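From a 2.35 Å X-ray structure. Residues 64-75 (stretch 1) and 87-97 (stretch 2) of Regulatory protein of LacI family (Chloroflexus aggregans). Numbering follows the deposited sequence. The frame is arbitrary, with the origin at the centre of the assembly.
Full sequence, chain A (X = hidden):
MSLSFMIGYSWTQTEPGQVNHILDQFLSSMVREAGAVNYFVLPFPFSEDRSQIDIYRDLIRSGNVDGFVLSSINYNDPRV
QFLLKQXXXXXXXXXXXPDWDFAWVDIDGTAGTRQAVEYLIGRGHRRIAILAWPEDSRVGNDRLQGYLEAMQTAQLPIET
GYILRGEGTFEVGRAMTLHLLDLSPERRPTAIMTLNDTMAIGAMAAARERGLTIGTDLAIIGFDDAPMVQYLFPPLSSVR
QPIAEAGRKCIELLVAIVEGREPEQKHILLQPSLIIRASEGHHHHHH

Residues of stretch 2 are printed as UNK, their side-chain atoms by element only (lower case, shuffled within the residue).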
# COMPACT_ATOMS: atom_id res chain seq x y z
N ASN A 64 -4.04 -26.13 -13.97
CA ASN A 64 -4.28 -24.70 -14.15
C ASN A 64 -3.02 -23.82 -14.09
O ASN A 64 -3.07 -22.66 -14.51
CB ASN A 64 -5.30 -24.20 -13.12
CG ASN A 64 -6.71 -24.74 -13.39
OD1 ASN A 64 -6.94 -25.46 -14.37
ND2 ASN A 64 -7.66 -24.38 -12.52
N VAL A 65 -1.92 -24.35 -13.58
CA VAL A 65 -0.68 -23.59 -13.49
C VAL A 65 0.52 -24.47 -13.79
O VAL A 65 0.48 -25.67 -13.58
CB VAL A 65 -0.48 -22.97 -12.09
CG1 VAL A 65 -1.63 -22.04 -11.76
CG2 VAL A 65 -0.36 -24.06 -11.05
N ASP A 66 1.60 -23.86 -14.27
CA ASP A 66 2.81 -24.60 -14.59
C ASP A 66 3.84 -24.42 -13.49
O ASP A 66 4.85 -25.11 -13.45
CB ASP A 66 3.40 -24.11 -15.92
CG ASP A 66 2.35 -23.99 -17.00
OD1 ASP A 66 1.51 -24.91 -17.12
OD2 ASP A 66 2.37 -22.99 -17.74
N GLY A 67 3.58 -23.48 -12.59
CA GLY A 67 4.51 -23.21 -11.50
C GLY A 67 3.97 -22.23 -10.49
O GLY A 67 2.91 -21.61 -10.69
N PHE A 68 4.69 -22.07 -9.39
CA PHE A 68 4.30 -21.17 -8.32
C PHE A 68 5.42 -20.23 -7.90
O PHE A 68 6.60 -20.51 -8.09
CB PHE A 68 3.92 -21.96 -7.07
CG PHE A 68 2.71 -22.82 -7.21
CD1 PHE A 68 1.44 -22.27 -7.12
CD2 PHE A 68 2.84 -24.20 -7.36
CE1 PHE A 68 0.31 -23.08 -7.18
CE2 PHE A 68 1.73 -25.02 -7.42
CZ PHE A 68 0.45 -24.46 -7.33
N VAL A 69 5.02 -19.11 -7.33
CA VAL A 69 5.95 -18.15 -6.78
C VAL A 69 5.45 -18.09 -5.34
O VAL A 69 4.24 -18.01 -5.11
CB VAL A 69 5.84 -16.77 -7.43
CG1 VAL A 69 6.66 -15.76 -6.64
CG2 VAL A 69 6.36 -16.84 -8.86
N LEU A 70 6.36 -18.19 -4.38
CA LEU A 70 5.98 -18.16 -2.96
C LEU A 70 6.60 -16.95 -2.27
O LEU A 70 7.72 -16.57 -2.58
CB LEU A 70 6.47 -19.43 -2.25
CG LEU A 70 6.25 -20.81 -2.88
CD1 LEU A 70 7.03 -21.85 -2.09
CD2 LEU A 70 4.76 -21.16 -2.90
N SER A 71 5.86 -16.35 -1.34
CA SER A 71 6.36 -15.22 -0.56
C SER A 71 6.07 -15.51 0.91
O SER A 71 5.34 -16.45 1.21
CB SER A 71 5.70 -13.91 -1.02
OG SER A 71 4.30 -13.95 -0.90
N SER A 72 6.63 -14.71 1.82
CA SER A 72 6.46 -14.92 3.26
C SER A 72 7.05 -16.28 3.62
O SER A 72 6.39 -17.12 4.23
CB SER A 72 4.98 -14.91 3.67
OG SER A 72 4.46 -13.60 3.69
N ILE A 73 8.30 -16.49 3.24
CA ILE A 73 8.96 -17.75 3.50
C ILE A 73 9.51 -17.86 4.91
O ILE A 73 10.33 -17.05 5.33
CB ILE A 73 10.14 -17.99 2.53
CG1 ILE A 73 9.72 -17.65 1.10
CG2 ILE A 73 10.60 -19.44 2.64
CD1 ILE A 73 8.60 -18.50 0.55
N ASN A 74 9.06 -18.86 5.65
CA ASN A 74 9.54 -19.10 7.01
C ASN A 74 10.55 -20.23 6.98
O ASN A 74 10.80 -20.81 5.94
CB ASN A 74 8.38 -19.48 7.93
CG ASN A 74 7.49 -18.31 8.27
OD1 ASN A 74 7.97 -17.23 8.64
ND2 ASN A 74 6.18 -18.50 8.14
N TYR A 75 11.16 -20.52 8.13
CA TYR A 75 12.12 -21.62 8.19
C TYR A 75 11.33 -22.90 7.99
O TYR A 75 10.18 -23.00 8.45
CB TYR A 75 12.82 -21.66 9.56
CG TYR A 75 13.81 -20.56 9.82
CD1 TYR A 75 13.58 -19.60 10.80
CD2 TYR A 75 15.01 -20.50 9.12
CE1 TYR A 75 14.51 -18.61 11.08
CE2 TYR A 75 15.96 -19.51 9.39
CZ TYR A 75 15.70 -18.57 10.37
OH TYR A 75 16.64 -17.61 10.66
N UNK A 87 8.28 -32.35 -7.04
CA UNK A 87 9.08 -31.99 -8.20
C UNK A 87 8.36 -30.99 -9.11
O UNK A 87 8.55 -31.00 -10.32
c UNK A 87 11.66 -35.40 -6.68
c UNK A 87 9.43 -33.25 -9.02
c UNK A 87 10.63 -34.03 -8.53
n UNK A 87 11.53 -35.93 -5.29
c UNK A 87 10.44 -34.58 -7.12
N UNK A 88 7.52 -30.14 -8.52
CA UNK A 88 6.78 -29.14 -9.29
C UNK A 88 7.53 -27.80 -9.32
O UNK A 88 8.07 -27.36 -8.31
c UNK A 88 4.40 -28.33 -9.66
c UNK A 88 3.14 -26.44 -10.48
c UNK A 88 3.87 -29.10 -10.69
c UNK A 88 5.38 -28.93 -8.70
c UNK A 88 2.61 -27.22 -11.51
c UNK A 88 2.98 -28.56 -11.61
c UNK A 88 4.03 -27.00 -9.56
N UNK A 89 7.56 -27.13 -10.49
CA UNK A 89 8.25 -25.84 -10.65
C UNK A 89 7.78 -24.74 -9.70
O UNK A 89 6.58 -24.51 -9.52
c UNK A 89 6.89 -27.52 -11.74
c UNK A 89 7.96 -25.47 -12.11
c UNK A 89 7.71 -26.80 -12.77
N UNK A 90 8.74 -24.05 -9.10
CA UNK A 90 8.42 -22.96 -8.19
C UNK A 90 9.66 -22.16 -7.87
O UNK A 90 10.78 -22.67 -7.93
c UNK A 90 9.13 -25.38 -5.87
c UNK A 90 10.65 -25.03 -4.02
c UNK A 90 9.42 -23.17 -4.99
c UNK A 90 10.04 -25.89 -4.94
c UNK A 90 7.81 -23.50 -6.89
c UNK A 90 10.34 -23.67 -4.05
c UNK A 90 8.81 -24.03 -5.90
N UNK A 91 9.45 -20.89 -7.55
CA UNK A 91 10.53 -20.00 -7.17
C UNK A 91 10.06 -19.34 -5.89
O UNK A 91 8.93 -18.88 -5.80
c UNK A 91 10.78 -18.90 -8.22
c UNK A 91 11.71 -17.84 -7.65
c UNK A 91 11.39 -19.50 -9.47
N UNK A 92 10.92 -19.34 -4.88
CA UNK A 92 10.56 -18.72 -3.61
C UNK A 92 11.18 -17.33 -3.53
O UNK A 92 12.33 -17.13 -3.91
c UNK A 92 11.06 -19.57 -2.44
N UNK A 93 10.39 -16.36 -3.09
CA UNK A 93 10.89 -15.00 -2.92
C UNK A 93 11.29 -14.95 -1.45
O UNK A 93 10.49 -14.58 -0.59
c UNK A 93 9.65 -10.25 -2.38
c UNK A 93 9.27 -11.56 -2.62
c UNK A 93 10.99 -9.88 -2.45
c UNK A 93 11.94 -10.85 -2.75
c UNK A 93 9.79 -13.97 -3.18
c UNK A 93 10.21 -12.54 -2.92
c UNK A 93 11.55 -12.17 -2.99
N UNK A 94 12.52 -15.37 -1.17
CA UNK A 94 13.01 -15.40 0.19
C UNK A 94 13.56 -16.78 0.53
O UNK A 94 12.94 -17.78 0.21
N UNK A 95 14.72 -16.82 1.17
CA UNK A 95 15.36 -18.07 1.55
C UNK A 95 14.66 -18.77 2.72
O UNK A 95 13.75 -18.21 3.34
c UNK A 95 17.69 -17.40 0.74
c UNK A 95 18.83 -16.49 1.18
c UNK A 95 16.82 -17.81 1.92
n UNK A 95 18.56 -13.04 2.42
n UNK A 95 18.33 -15.19 1.63
n UNK A 95 20.42 -14.34 2.06
c UNK A 95 19.10 -14.19 2.04
N UNK A 96 15.09 -20.00 3.00
CA UNK A 96 14.53 -20.79 4.09
C UNK A 96 15.49 -21.93 4.43
O UNK A 96 15.76 -22.78 3.58
c UNK A 96 13.17 -21.35 3.70
o UNK A 96 12.63 -22.13 4.75
N UNK A 97 15.99 -21.96 5.66
CA UNK A 97 16.92 -23.01 6.06
C UNK A 97 18.19 -22.98 5.22
O UNK A 97 18.17 -23.29 4.02
n UNK A 97 16.01 -25.95 7.75
c UNK A 97 15.57 -24.82 7.20
c UNK A 97 16.27 -24.38 5.93
o UNK A 97 14.65 -24.15 7.68
O HOH W 1 9.89 -14.49 2.59

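Position 87 carries four carbons in a row ending in nitrogen, out of reach of stretch 1; this unbranched chain is lysine. K87 has positive phi (52°) and closes a helix in a Schellman motif.

Position 88 has one carbon and a six-carbon ring, its edge at V65 O and one ring carbon near F68 CE2; this is phenylalanine. With CB directed toward stretch 1, F88 places CZ 3.4 Å from V65 O and CE2 3.7 Å from F68 CE2; the ring planes are oblique at 54°.

At position 89 three carbons close a ring onto the backbone nitrogen, one of them near D66 O, which defines proline. P89 CG lies 3.4 Å from D66 O, and its carbonyl accepts the first ladder bond, F68 N to P89 O, 3.1 Å.

Position 90 again shows one carbon and a six-carbon ring, here near L70 CD1, hence phenylalanine. F90 pairs with F68 in parallel register, CA to CA 4.5 Å, and its CD1 is 4.0 Å from L70 CD1.

Position 91 bears a carbon carrying two more, on the same sheet face as V69: the fork of valine. Its backbone works in both directions: V91 N donates to F68 O (2.9 Å) and V91 O accepts from L70 N (3.0 Å).

Position 92 has a single carbon, near I73 CD1, so it is alanine; A92 CB lies 4.0 Å from I73 CD1.

Position 93 has one carbon, near L70 O, and a ring of six carbons whose end leads away: phenylalanine once more. Its backbone makes the shortest ladder bond, F93 N to L70 O, 2.7 Å at 168°.

Position 94 has no side-chain atoms: glycine. At phi 127° and psi 135°, an ideal CB on G94 would jam against the preceding carbonyl and come within 3.4 Å of I73 CG1.

Position 95 has three carbons, a nitrogen, then a carbon bearing two nitrogens, all clear of stretch 1: arginine. The CA-to-CB bond of R95 points away from stretch 1, although R95 O lies 3.5 Å from I73 CG2.

Position 96 has one carbon and one oxygen, the latter at N74 O: serine. S96 OG donates to N74 O at 2.6 Å.

Position 97 has two carbons, the second carrying nitrogen and an oxygen near Y75 CB: asparagine. N97 is poorly ordered; its OD1 is 3.6 Å from Y75 CB.

The contact is thus a short parallel ladder, its strand axes 8° apart, with F68, L70, F90 and A92 on one face. Beyond it, I73 packs against A92 CB, the carbonyl oxygens of F93, G94 and R95, and S96 CB; water 1 O accepts from I73 N at 2.6 Å and donates to F93 O at 3.2 Å, and the S96 hydroxyl fastens the end. Together the stretches bury 757 Å².

Stretch 2 (87-97) KFPFVAFGRSN
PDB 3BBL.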